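Local atomic coordinates of glutathione S-transferase 1 (Ascaris suum, PDB entry 4Q5F), a protein that conjugates reduced glutathione to a wide range of hydrophobic electrophiles and can also act as a glutathione peroxidase. Residues 57-60 with 64-67. Residues are numbered along the deposited sequence; the frame is centred on the assembly and turned at random.
Sequences KTPF and PLLE
Pro59 works in two directions: its CB lies 4.1 Å above the plane of the Phe60 ring, over the centre of one face, while its CD meets the Leu65 side chain at the start of the strand, 3.7 Å from Leu65 CD2. The phenyl ring itself stays clear of 64-67; on this side it is the pyrrolidine that meets Leu65, and Thr58 makes the second touch. Leu65 divides its two methyls between neighbouring residues of the loop. CD2 touches the CD and, more loosely, the CG of Pro59, whereas CD1 packs against Thr58, 3.6 Å from Thr58 CG2 and 4.0 Å from Thr58 CB. The leucine fork gets there with CG anti to its own carbonyl carbon (chi1 -61°). Toward Thr58 it runs at about a right angle, with methyl resting on methyl.

Thr58 faces two ways. At chi1 67° its hydroxyl sits between the backbone N and the carbonyl carbon and is left for the loop, while CG2 is presented to the leucine. OG1 is hydrogen-bonded to Lys55 O and more weakly to Gly61 N, which ties the buried threonine into the turn leading to the glutathione site. The contact across the segments is made by apolar groups alone and buries about 105 Å² summed over both sides.

The cis peptide bond before Pro64, a residue that touches the bound glutathione, is the cis-proline characteristic of the thioredoxin-like GST N-terminal domain. The backbone carbonyl of Thr58 accepts a hydrogen bond from Lys150 of the second subunit, and Phe60 packs on that subunit's Gln106. The loop after helix 51-54 packs through Thr58 and Pro59 against Leu65, the first residue of strand 65-68, which runs antiparallel to both its neighbours, 16-21 and 71-74, with Ala74 of the latter touching Pro59, Phe60 and Leu65 alike.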
# COMPACT_ATOMS: atom_id res chain seq x y z
N LYS B 57 -2.02 -22.37 5.95
CA LYS B 57 -2.18 -21.94 7.34
C LYS B 57 -2.00 -20.43 7.48
O LYS B 57 -2.27 -19.87 8.54
CB LYS B 57 -1.16 -22.63 8.25
CG LYS B 57 -1.20 -24.15 8.23
CD LYS B 57 -0.10 -24.71 9.11
CE LYS B 57 0.02 -26.21 9.00
NZ LYS B 57 1.24 -26.70 9.71
N THR B 58 -1.54 -19.77 6.43
CA THR B 58 -1.27 -18.33 6.48
C THR B 58 -2.55 -17.55 6.22
O THR B 58 -3.50 -18.09 5.65
CB THR B 58 -0.19 -17.91 5.47
OG1 THR B 58 -0.69 -18.07 4.14
CG2 THR B 58 1.07 -18.74 5.65
N PRO B 59 -2.58 -16.27 6.63
CA PRO B 59 -3.79 -15.46 6.47
C PRO B 59 -4.23 -15.30 5.01
O PRO B 59 -5.42 -15.47 4.72
CB PRO B 59 -3.38 -14.10 7.05
CG PRO B 59 -2.26 -14.40 7.97
CD PRO B 59 -1.52 -15.53 7.34
N PHE B 60 -3.29 -14.98 4.13
CA PHE B 60 -3.61 -14.67 2.73
C PHE B 60 -2.90 -15.59 1.74
O PHE B 60 -2.93 -15.35 0.53
CB PHE B 60 -3.25 -13.22 2.43
CG PHE B 60 -3.88 -12.23 3.37
CD1 PHE B 60 -5.21 -12.35 3.73
CD2 PHE B 60 -3.14 -11.20 3.92
CE1 PHE B 60 -5.79 -11.44 4.59
CE2 PHE B 60 -3.71 -10.29 4.79
CZ PHE B 60 -5.04 -10.42 5.12
N PRO B 64 5.79 -12.17 3.31
CA PRO B 64 6.25 -12.36 4.69
C PRO B 64 5.14 -12.36 5.74
O PRO B 64 4.05 -11.84 5.50
CB PRO B 64 7.16 -11.15 4.91
CG PRO B 64 6.60 -10.11 4.03
CD PRO B 64 6.12 -10.83 2.81
N LEU B 65 5.45 -12.95 6.89
CA LEU B 65 4.60 -12.87 8.07
C LEU B 65 5.45 -12.45 9.26
O LEU B 65 6.61 -12.85 9.36
CB LEU B 65 3.96 -14.22 8.38
CG LEU B 65 3.04 -14.83 7.32
CD1 LEU B 65 2.68 -16.24 7.72
CD2 LEU B 65 1.80 -13.98 7.12
N LEU B 66 4.86 -11.66 10.15
CA LEU B 66 5.49 -11.30 11.40
C LEU B 66 4.72 -11.91 12.56
O LEU B 66 3.51 -11.73 12.67
CB LEU B 66 5.53 -9.78 11.57
CG LEU B 66 6.00 -9.28 12.94
CD1 LEU B 66 7.48 -9.57 13.15
CD2 LEU B 66 5.71 -7.80 13.08
N GLU B 67 5.43 -12.63 13.41
CA GLU B 67 4.85 -13.17 14.63
C GLU B 67 5.29 -12.34 15.83
O GLU B 67 6.49 -12.16 16.06
CB GLU B 67 5.22 -14.64 14.82
CG GLU B 67 4.11 -15.59 14.43
CD GLU B 67 4.57 -17.03 14.35
OE1 GLU B 67 4.20 -17.83 15.24
OE2 GLU B 67 5.31 -17.37 13.40